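Local coordinates for protein alkylhalidase CmlS (PDB 3I3L) that probably acts as a flavin-dependent halogenase in chloramphenicol biosynthesis, carrying a covalently bound FAD, at residues S93-W98 and P104-F109; Y378-F383 and K407-S412; S306-F311 and D350-V355. One frame throughout, in Å; residues are numbered along the deposited sequence.

Contact 1. Residues S93-W98 and P104-F109; sequences SATFLW and PWTFSF
Phe96 and Trp105 lie face against face in an offset stack, the phenyl ring and the six-membered ring of the indole 4.5 Å apart between centroids and only 11° from parallel. Both side chains leave a hydrogen-bonded pair of the antiparallel hairpin formed by strands 89-97 and 105-108, and they run side by side. The first torsion of Trp105 makes the overlap possible: CG sits between the backbone N and the carbonyl carbon (chi1 75°), which folds the indole back across the neighbouring strand. Phe96 CD2 then comes 3.4 Å from Trp105 CZ2, while Phe96 CB makes a CH-pi contact over the five-membered ring, 3.7 Å from its centroid. Trp98 CB stands at the indole edge. Buried Trp105 NE1 has no polar partner in the model, leaving packing to hold the ring.

The other face of the hairpin is polar. Thr95 and Thr106, a non-hydrogen-bonded pair, come together through their hydroxyls, OG1 to OG1 at 2.7 Å, with either able to donate. Beside them Thr106 CG2 packs on Ser93 CB at 3.5 Å. Four backbone bonds tie the strands, among them Phe96 N to Trp105 O at 2.8 Å. Just after Ser108 the chain brings the Phe109 ring back, with Ser93 CA over one of its faces, 4.1 Å from the centroid.

The threonine hydroxyls have further partners, Thr225 for Thr95 and His441 for Thr106, and Thr225 OG1 is also hydrogen-bonded to Ser93 OG. Trp105 is covered by Met435 and Ile436 of helix 430-439, Trp98 packs on helix 352-382, and strand 226-231 runs parallel to strand 89-97, bonded to the backbone of Thr95 and Leu97.

Contact 2. Residues Y378-F383 and K407-S412; sequences YTFASF and KKWFES
Trp409 meets Phe380 and Phe383, which lie one turn apart near the C-terminal end of helix 352-382. Phe383 packs the more extensively of the two: its CB makes a CH-pi contact over the six-membered ring of the indole, 4.1 Å from the centroid, and its CD2 reaches 3.8 Å from Trp409 CD2 above the same face. The phenyl plane is turned 26° from that of the five-membered ring and slid so far along it that the rings barely overlap; the two side chains run past each other in opposite directions. Phe380 approaches the pyrrole side instead, with its CD1 3.7 Å from Trp409 CD1. Here too the planes are nearly parallel, at 17°, yet displaced, and the centroids stand 5.4 Å apart. Trp409 reaches across because its CG is anti to the backbone N (chi1 164°), which carries the indole out of its loop toward the helix.

Together the three rings form an aromatic cluster that fastens the loop between helices 400-406 and 430-439 to the end of the long helix. Phe380 continues inward onto Ala432 and Ile436 of helix 430-439, while Phe383 is flanked by Arg403 and Arg406 of helix 400-406.

Away from the indole the contact quickly becomes loose. Lys407 is exposed and contributes mainly backbone, its N lying 4.2 Å from Phe383 CZ, while its ammonium group extends off from the helix. Residues 408-410 are coiled like a helix but lack its regular bonding, and no side-chain atom of Phe410 is modelled. Within the loop Ser412 OG donates to Trp409 O at 3.1 Å, and straight after Ser412 the chain drops out of the model until residue 428.

Contact 3. Residues S306-F311 and D350-V355; sequences SADRFF and DEKDAV
Asp308 stands at the second position of a type II' turn from Ala307 to Phe310, with the positive phi (52°) that this turn requires, and faces Lys352 at the start of helix 352-382, their CA atoms 7.9 Å apart. Ala307 and Phe310 are joined by a reciprocal pair of bonds: Phe310 N donates to Ala307 O at 3.0 Å, and Ala307 N returns a bond to Phe310 O at 3.2 Å.

One salt bridge carries the contact. Lys352 NZ donates to Asp308 OD1 at 3.0 Å, coming in on the anti lone pair, the one directed away from the other carboxylate oxygen. The lysine gets there fully stretched: CG is anti to the backbone N (chi1 173°) and the chain stays extended beyond it, so that its last carbon passes the turn backbone, with Lys352 CE 3.5 Å from Asp308 CA. A methionine in place of Lys352 would probably still reach over the turn but would leave the Asp308 carboxylate without its charged mate and freer to swing. The pair lies at the surface, and Asp308 also touches a crystal neighbour.

One turn further along the helix, His356 bonds to Ser306 OG through ND1 and to Asp308 O through NE2, and stacks on the Phe311 ring. Glu351, in the N-cap position, has Arg344 as its salt-bridge partner.

Two residues between paired strands, in a type II' turn, make this a classic tight beta hairpin. It forms one edge of the six-stranded sheet of the FAD-binding domain, whose glycine-rich start is consistent with a Rossmann-type FAD-binding fold: strand 306-307 is outermost, and strand 310-312, parallel to strand 179-182, leads on to the FAD-binding Asp315.

Helix 352-382 is the common thread: contact 3 pairs its first turn with a surface hairpin, and contact 2 uses its far end, with centres 43 Å apart. Contacts 1 and 2 are neighbours, their centres 17 Å apart, and they touch where Trp98 NE1 packs 3.4 Å from Ala381 CB on that helix, its hydrogen bond going to Phe377 O of the same helix. Contact 3 lies across the chain's centre from both, about 27 Å from contact 1 at the nearest atoms. Contact 1 comes closest to the flavin: the side chain of Ala94 is about 10 Å from FAD and about 6 Å from that of the FAD-binding Ser325. Contacts 2 and 3 are away from the FAD-binding residues.

Contact 1. Residues S93-W98 and P104-F109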
loop_
_atom_site.group_PDB
_atom_site.type_symbol
_atom_site.label_atom_id
_atom_site.label_comp_id
_atom_site.label_asym_id
_atom_site.label_seq_id
_atom_site.Cartn_x
_atom_site.Cartn_y
_atom_site.Cartn_z
ATOM N N SER A 93 -7.848 13.432 0.363
ATOM C CA SER A 93 -6.893 13.192 1.442
ATOM C C SER A 93 -7.390 12.141 2.440
ATOM O O SER A 93 -8.454 11.556 2.273
ATOM C CB SER A 93 -6.731 14.475 2.222
ATOM O OG SER A 93 -8.004 14.886 2.702
ATOM N N ALA A 94 -6.593 11.915 3.474
ATOM C CA ALA A 94 -7.044 11.150 4.626
ATOM C C ALA A 94 -6.816 12.024 5.861
ATOM O O ALA A 94 -5.742 12.632 6.021
ATOM C CB ALA A 94 -6.286 9.853 4.700
ATOM N N THR A 95 -7.816 12.093 6.717
ATOM C CA THR A 95 -7.686 12.846 7.958
ATOM C C THR A 95 -7.681 11.936 9.200
ATOM O O THR A 95 -8.455 10.978 9.295
ATOM C CB THR A 95 -8.734 13.979 8.037
ATOM O OG1 THR A 95 -8.489 14.913 6.953
ATOM C CG2 THR A 95 -8.628 14.758 9.369
ATOM N N PHE A 96 -6.807 12.255 10.143
ATOM C CA PHE A 96 -6.565 11.427 11.318
ATOM C C PHE A 96 -6.797 12.193 12.609
ATOM O O PHE A 96 -6.246 13.297 12.791
ATOM C CB PHE A 96 -5.133 10.899 11.275
ATOM C CG PHE A 96 -4.905 9.932 10.181
ATOM C CD1 PHE A 96 -5.047 8.576 10.392
ATOM C CD2 PHE A 96 -4.613 10.372 8.921
ATOM C CE1 PHE A 96 -4.884 7.672 9.374
ATOM C CE2 PHE A 96 -4.443 9.457 7.868
ATOM C CZ PHE A 96 -4.566 8.105 8.102
ATOM N N LEU A 97 -7.628 11.630 13.494
ATOM C CA LEU A 97 -7.762 12.190 14.857
ATOM C C LEU A 97 -7.085 11.212 15.763
ATOM O O LEU A 97 -7.687 10.214 16.131
ATOM C CB LEU A 97 -9.224 12.421 15.265
ATOM C CG LEU A 97 -10.056 13.153 14.196
ATOM C CD1 LEU A 97 -11.426 13.540 14.744
ATOM C CD2 LEU A 97 -9.347 14.373 13.660
ATOM N N TRP A 98 -5.819 11.496 16.085
ATOM C CA TRP A 98 -4.863 10.447 16.454
ATOM C C TRP A 98 -4.267 10.636 17.833
ATOM O O TRP A 98 -3.324 11.407 18.023
ATOM C CB TRP A 98 -3.726 10.348 15.386
ATOM C CG TRP A 98 -3.138 8.970 15.375
ATOM C CD1 TRP A 98 -1.897 8.613 15.787
ATOM C CD2 TRP A 98 -3.790 7.775 14.957
ATOM N NE1 TRP A 98 -1.725 7.257 15.647
ATOM C CE2 TRP A 98 -2.890 6.716 15.163
ATOM C CE3 TRP A 98 -5.055 7.498 14.434
ATOM C CZ2 TRP A 98 -3.210 5.387 14.868
ATOM C CZ3 TRP A 98 -5.385 6.168 14.160
ATOM C CH2 TRP A 98 -4.450 5.134 14.362
ATOM N N PRO A 104 -5.873 17.701 14.975
ATOM C CA PRO A 104 -6.049 16.826 13.790
ATOM C C PRO A 104 -4.871 16.888 12.830
ATOM O O PRO A 104 -4.176 17.883 12.812
ATOM C CB PRO A 104 -7.303 17.411 13.088
ATOM C CG PRO A 104 -8.017 18.187 14.161
ATOM C CD PRO A 104 -6.933 18.729 15.085
ATOM N N TRP A 105 -4.622 15.823 12.073
ATOM C CA TRP A 105 -3.733 15.949 10.918
ATOM C C TRP A 105 -4.279 15.346 9.622
ATOM O O TRP A 105 -5.098 14.416 9.661
ATOM C CB TRP A 105 -2.303 15.464 11.225
ATOM C CG TRP A 105 -2.158 13.987 11.299
ATOM C CD1 TRP A 105 -2.308 13.167 12.415
ATOM C CD2 TRP A 105 -1.783 13.142 10.209
ATOM N NE1 TRP A 105 -2.039 11.850 12.050
ATOM C CE2 TRP A 105 -1.721 11.813 10.708
ATOM C CE3 TRP A 105 -1.484 13.385 8.837
ATOM C CZ2 TRP A 105 -1.407 10.725 9.882
ATOM C CZ3 TRP A 105 -1.098 12.292 8.021
ATOM C CH2 TRP A 105 -1.083 10.981 8.549
ATOM N N THR A 106 -3.879 15.903 8.473
ATOM C CA THR A 106 -4.385 15.442 7.202
ATOM C C THR A 106 -3.258 15.101 6.224
ATOM O O THR A 106 -2.325 15.908 6.064
ATOM C CB THR A 106 -5.293 16.525 6.582
ATOM O OG1 THR A 106 -6.471 16.651 7.385
ATOM C CG2 THR A 106 -5.684 16.195 5.099
ATOM N N PHE A 107 -3.367 13.940 5.568
ATOM C CA PHE A 107 -2.428 13.542 4.512
ATOM C C PHE A 107 -2.962 13.853 3.121
ATOM O O PHE A 107 -3.814 13.129 2.610
ATOM C CB PHE A 107 -2.071 12.046 4.616
ATOM C CG PHE A 107 -1.030 11.588 3.595
ATOM C CD1 PHE A 107 0.234 12.206 3.511
ATOM C CD2 PHE A 107 -1.311 10.563 2.693
ATOM C CE1 PHE A 107 1.189 11.795 2.559
ATOM C CE2 PHE A 107 -0.323 10.126 1.739
ATOM C CZ PHE A 107 0.903 10.740 1.687
ATOM N N SER A 108 -2.479 14.946 2.529
ATOM C CA SER A 108 -2.990 15.449 1.250
ATOM C C SER A 108 -2.535 14.576 0.122
ATOM O O SER A 108 -1.415 14.066 0.145
ATOM C CB SER A 108 -2.482 16.870 0.954
ATOM O OG SER A 108 -2.957 17.288 -0.329
ATOM N N PHE A 109 -3.413 14.377 -0.854
ATOM C CA PHE A 109 -3.021 13.614 -2.075
ATOM C C PHE A 109 -2.408 14.526 -3.180
ATOM O O PHE A 109 -1.995 14.036 -4.259
ATOM C CB PHE A 109 -4.190 12.747 -2.610
ATOM C CG PHE A 109 -4.533 11.584 -1.722
ATOM C CD1 PHE A 109 -3.620 11.065 -0.859
ATOM C CD2 PHE A 109 -5.778 11.046 -1.738
ATOM C CE1 PHE A 109 -3.950 10.022 -0.025
ATOM C CE2 PHE A 109 -6.105 9.979 -0.902
ATOM C CZ PHE A 109 -5.194 9.492 -0.035
#

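Contact 2. Residues Y378-F383 and K407-S412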
loop_
_atom_site.group_PDB
_atom_site.type_symbol
_atom_site.label_atom_id
_atom_site.label_comp_id
_atom_site.label_asym_id
_atom_site.label_seq_id
_atom_site.Cartn_x
_atom_site.Cartn_y
_atom_site.Cartn_z
ATOM N N TYR A 378 0.934 3.567 15.564
ATOM C CA TYR A 378 0.271 3.028 16.751
ATOM C C TYR A 378 0.992 3.513 18.053
ATOM O O TYR A 378 0.352 3.900 19.010
ATOM C CB TYR A 378 0.145 1.513 16.717
ATOM C CG TYR A 378 -0.986 1.028 15.868
ATOM C CD1 TYR A 378 -2.246 1.537 16.012
ATOM C CD2 TYR A 378 -0.801 0.063 14.898
ATOM C CE1 TYR A 378 -3.307 1.089 15.250
ATOM C CE2 TYR A 378 -1.894 -0.399 14.105
ATOM C CZ TYR A 378 -3.115 0.147 14.291
ATOM O OH TYR A 378 -4.221 -0.266 13.530
ATOM N N THR A 379 2.332 3.464 18.070
ATOM C CA THR A 379 3.073 3.948 19.221
ATOM C C THR A 379 2.741 5.417 19.605
ATOM O O THR A 379 2.637 5.729 20.793
ATOM C CB THR A 379 4.582 3.744 19.030
ATOM O OG1 THR A 379 4.777 2.366 18.745
ATOM C CG2 THR A 379 5.364 4.094 20.321
ATOM N N PHE A 380 2.568 6.293 18.615
ATOM C CA PHE A 380 2.247 7.706 18.897
ATOM C C PHE A 380 0.914 7.845 19.551
ATOM O O PHE A 380 0.758 8.655 20.494
ATOM C CB PHE A 380 2.234 8.586 17.625
ATOM C CG PHE A 380 3.554 8.652 16.947
ATOM C CD1 PHE A 380 4.735 8.576 17.699
ATOM C CD2 PHE A 380 3.641 8.782 15.561
ATOM C CE1 PHE A 380 5.980 8.617 17.068
ATOM C CE2 PHE A 380 4.891 8.851 14.926
ATOM C CZ PHE A 380 6.052 8.764 15.677
ATOM N N ALA A 381 -0.061 7.086 19.077
ATOM C CA ALA A 381 -1.381 7.152 19.728
ATOM C C ALA A 381 -1.378 6.537 21.128
ATOM O O ALA A 381 -2.194 6.921 21.971
ATOM C CB ALA A 381 -2.444 6.495 18.903
ATOM N N SER A 382 -0.472 5.592 21.358
ATOM C CA SER A 382 -0.445 4.861 22.618
ATOM C C SER A 382 -0.035 5.771 23.809
ATOM O O SER A 382 -0.360 5.460 24.958
ATOM C CB SER A 382 0.448 3.627 22.549
ATOM O OG SER A 382 1.818 4.015 22.504
ATOM N N PHE A 383 0.632 6.885 23.514
ATOM C CA PHE A 383 1.015 7.847 24.546
ATOM C C PHE A 383 -0.183 8.560 25.156
ATOM O O PHE A 383 -0.142 8.980 26.320
ATOM C CB PHE A 383 2.009 8.861 23.982
ATOM C CG PHE A 383 3.350 8.246 23.670
ATOM C CD1 PHE A 383 4.043 7.542 24.659
ATOM C CD2 PHE A 383 3.907 8.356 22.411
ATOM C CE1 PHE A 383 5.291 6.954 24.393
ATOM C CE2 PHE A 383 5.155 7.742 22.136
ATOM C CZ PHE A 383 5.833 7.051 23.119
ATOM N N LYS A 407 8.701 9.452 24.944
ATOM C CA LYS A 407 8.118 10.820 25.199
ATOM C C LYS A 407 9.226 11.940 25.165
ATOM O O LYS A 407 9.433 12.733 26.116
ATOM C CB LYS A 407 7.184 10.912 26.415
ATOM C CG LYS A 407 6.669 12.367 26.662
ATOM C CD LYS A 407 6.176 12.664 28.148
ATOM C CE LYS A 407 7.239 12.325 29.237
ATOM N NZ LYS A 407 6.597 11.899 30.528
ATOM N N LYS A 408 10.019 11.830 24.086
ATOM C CA LYS A 408 10.540 12.910 23.259
ATOM C C LYS A 408 9.368 13.300 22.384
ATOM O O LYS A 408 9.432 14.264 21.627
ATOM C CB LYS A 408 11.629 12.336 22.333
ATOM C CG LYS A 408 11.708 12.906 20.887
ATOM C CD LYS A 408 10.798 12.177 19.882
ATOM C CE LYS A 408 11.333 12.363 18.450
ATOM N NZ LYS A 408 10.365 11.777 17.425
ATOM N N TRP A 409 8.309 12.489 22.428
ATOM C CA TRP A 409 7.149 12.750 21.599
ATOM C C TRP A 409 6.340 13.933 22.140
ATOM O O TRP A 409 5.795 14.707 21.350
ATOM C CB TRP A 409 6.301 11.481 21.448
ATOM C CG TRP A 409 4.934 11.744 20.933
ATOM C CD1 TRP A 409 4.515 11.718 19.622
ATOM C CD2 TRP A 409 3.790 12.100 21.713
ATOM N NE1 TRP A 409 3.173 12.024 19.548
ATOM C CE2 TRP A 409 2.706 12.262 20.818
ATOM C CE3 TRP A 409 3.575 12.304 23.086
ATOM C CZ2 TRP A 409 1.436 12.609 21.252
ATOM C CZ3 TRP A 409 2.306 12.663 23.516
ATOM C CH2 TRP A 409 1.256 12.807 22.599
ATOM N N PHE A 410 6.293 14.059 23.475
ATOM C CA PHE A 410 5.549 15.090 24.208
ATOM C C PHE A 410 5.709 16.494 23.638
ATOM O O PHE A 410 4.924 17.404 23.962
ATOM N N GLU A 411 6.689 16.657 22.742
ATOM C CA GLU A 411 7.096 17.989 22.265
ATOM C C GLU A 411 7.474 18.099 20.762
ATOM O O GLU A 411 8.528 18.652 20.392
ATOM C CB GLU A 411 8.221 18.535 23.183
ATOM C CG GLU A 411 9.195 17.462 23.701
ATOM C CD GLU A 411 10.169 16.954 22.613
ATOM O OE1 GLU A 411 9.713 16.584 21.502
ATOM O OE2 GLU A 411 11.403 16.904 22.874
ATOM N N SER A 412 6.593 17.587 19.910
ATOM C CA SER A 412 6.678 17.818 18.480
ATOM C C SER A 412 5.827 19.080 18.123
ATOM O O SER A 412 5.328 19.252 16.987
ATOM C CB SER A 412 6.221 16.554 17.732
ATOM O OG SER A 412 6.641 15.360 18.411
#

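Contact 3. Residues S306-F311 and D350-V355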
loop_
_atom_site.group_PDB
_atom_site.type_symbol
_atom_site.label_atom_id
_atom_site.label_comp_id
_atom_site.label_asym_id
_atom_site.label_seq_id
_atom_site.Cartn_x
_atom_site.Cartn_y
_atom_site.Cartn_z
ATOM N N SER A 306 5.500 -16.032 -4.781
ATOM C CA SER A 306 5.342 -16.718 -6.074
ATOM C C SER A 306 6.560 -17.670 -6.234
ATOM O O SER A 306 7.625 -17.440 -5.684
ATOM C CB SER A 306 5.369 -15.675 -7.209
ATOM O OG SER A 306 6.703 -15.146 -7.381
ATOM N N ALA A 307 6.371 -18.716 -7.019
ATOM C CA ALA A 307 7.417 -19.660 -7.369
ATOM C C ALA A 307 6.892 -20.461 -8.570
ATOM O O ALA A 307 5.693 -20.533 -8.772
ATOM C CB ALA A 307 7.678 -20.642 -6.206
ATOM N N ASP A 308 7.782 -21.073 -9.316
ATOM C CA ASP A 308 7.383 -22.029 -10.349
ATOM C C ASP A 308 6.310 -21.459 -11.314
ATOM O O ASP A 308 6.548 -20.486 -12.022
ATOM C CB ASP A 308 6.896 -23.297 -9.641
ATOM C CG ASP A 308 7.978 -23.932 -8.748
ATOM O OD1 ASP A 308 9.172 -23.878 -9.108
ATOM O OD2 ASP A 308 7.615 -24.505 -7.684
ATOM N N ARG A 309 5.109 -22.036 -11.290
ATOM C CA ARG A 309 4.071 -21.528 -12.180
ATOM C C ARG A 309 2.927 -20.755 -11.515
ATOM O O ARG A 309 1.855 -20.625 -12.108
ATOM C CB ARG A 309 3.499 -22.681 -13.034
ATOM C CG ARG A 309 4.514 -23.266 -13.981
ATOM C CD ARG A 309 3.987 -24.546 -14.764
ATOM N NE ARG A 309 5.057 -25.043 -15.666
ATOM C CZ ARG A 309 5.311 -24.529 -16.884
ATOM N NH1 ARG A 309 4.586 -23.529 -17.350
ATOM N NH2 ARG A 309 6.327 -24.978 -17.613
ATOM N N PHE A 310 3.104 -20.325 -10.262
ATOM C CA PHE A 310 2.061 -19.545 -9.590
ATOM C C PHE A 310 2.567 -18.200 -9.029
ATOM O O PHE A 310 3.709 -18.080 -8.678
ATOM C CB PHE A 310 1.412 -20.351 -8.468
ATOM C CG PHE A 310 2.283 -20.490 -7.210
ATOM C CD1 PHE A 310 2.200 -19.535 -6.173
ATOM C CD2 PHE A 310 3.152 -21.569 -7.048
ATOM C CE1 PHE A 310 2.977 -19.684 -5.005
ATOM C CE2 PHE A 310 3.908 -21.720 -5.897
ATOM C CZ PHE A 310 3.825 -20.778 -4.874
ATOM N N PHE A 311 1.648 -17.245 -8.948
ATOM C CA PHE A 311 1.829 -15.993 -8.287
ATOM C C PHE A 311 0.615 -15.795 -7.362
ATOM O O PHE A 311 -0.500 -16.081 -7.750
ATOM C CB PHE A 311 1.875 -14.825 -9.311
ATOM C CG PHE A 311 3.127 -14.819 -10.165
ATOM C CD1 PHE A 311 4.144 -13.941 -9.905
ATOM C CD2 PHE A 311 3.284 -15.739 -11.190
ATOM C CE1 PHE A 311 5.319 -13.956 -10.585
ATOM C CE2 PHE A 311 4.478 -15.731 -11.963
ATOM C CZ PHE A 311 5.479 -14.864 -11.661
ATOM N N ASP A 350 14.840 -18.467 -19.365
ATOM C CA ASP A 350 16.066 -18.529 -18.562
ATOM C C ASP A 350 16.058 -17.538 -17.352
ATOM O O ASP A 350 16.926 -17.598 -16.507
ATOM C CB ASP A 350 17.318 -18.220 -19.451
ATOM C CG ASP A 350 17.153 -16.951 -20.255
ATOM O OD1 ASP A 350 16.109 -16.764 -20.915
ATOM O OD2 ASP A 350 18.074 -16.115 -20.259
ATOM N N GLU A 351 15.154 -16.577 -17.352
ATOM C CA GLU A 351 15.148 -15.524 -16.337
ATOM C C GLU A 351 14.156 -15.908 -15.219
ATOM O O GLU A 351 13.868 -15.096 -14.351
ATOM C CB GLU A 351 14.723 -14.180 -16.982
ATOM C CG GLU A 351 15.806 -13.561 -17.916
ATOM C CD GLU A 351 15.380 -12.245 -18.512
ATOM O OE1 GLU A 351 14.578 -11.529 -17.874
ATOM O OE2 GLU A 351 15.801 -11.918 -19.657
ATOM N N LYS A 352 13.615 -17.128 -15.277
ATOM C CA LYS A 352 12.589 -17.564 -14.360
ATOM C C LYS A 352 12.873 -17.234 -12.915
ATOM O O LYS A 352 12.036 -16.630 -12.257
ATOM C CB LYS A 352 12.336 -19.053 -14.455
ATOM C CG LYS A 352 11.372 -19.525 -13.339
ATOM C CD LYS A 352 11.521 -21.029 -13.048
ATOM C CE LYS A 352 10.482 -21.479 -11.989
ATOM N NZ LYS A 352 10.543 -22.995 -11.675
ATOM N N ASP A 353 14.040 -17.638 -12.438
ATOM C CA ASP A 353 14.427 -17.489 -11.052
ATOM C C ASP A 353 14.564 -16.041 -10.652
ATOM O O ASP A 353 14.050 -15.615 -9.613
ATOM C CB ASP A 353 15.748 -18.228 -10.769
ATOM C CG ASP A 353 15.557 -19.776 -10.719
ATOM O OD1 ASP A 353 14.443 -20.279 -10.474
ATOM O OD2 ASP A 353 16.548 -20.502 -10.898
ATOM N N ALA A 354 15.227 -15.280 -11.504
ATOM C CA ALA A 354 15.453 -13.881 -11.260
ATOM C C ALA A 354 14.104 -13.136 -11.195
ATOM O O ALA A 354 13.928 -12.235 -10.393
ATOM C CB ALA A 354 16.348 -13.309 -12.361
ATOM N N VAL A 355 13.158 -13.524 -12.042
ATOM C CA VAL A 355 11.879 -12.795 -12.086
ATOM C C VAL A 355 11.070 -13.102 -10.818
ATOM O O VAL A 355 10.423 -12.228 -10.283
ATOM C CB VAL A 355 11.040 -13.143 -13.372
ATOM C CG1 VAL A 355 9.590 -12.755 -13.216
ATOM C CG2 VAL A 355 11.619 -12.424 -14.652
#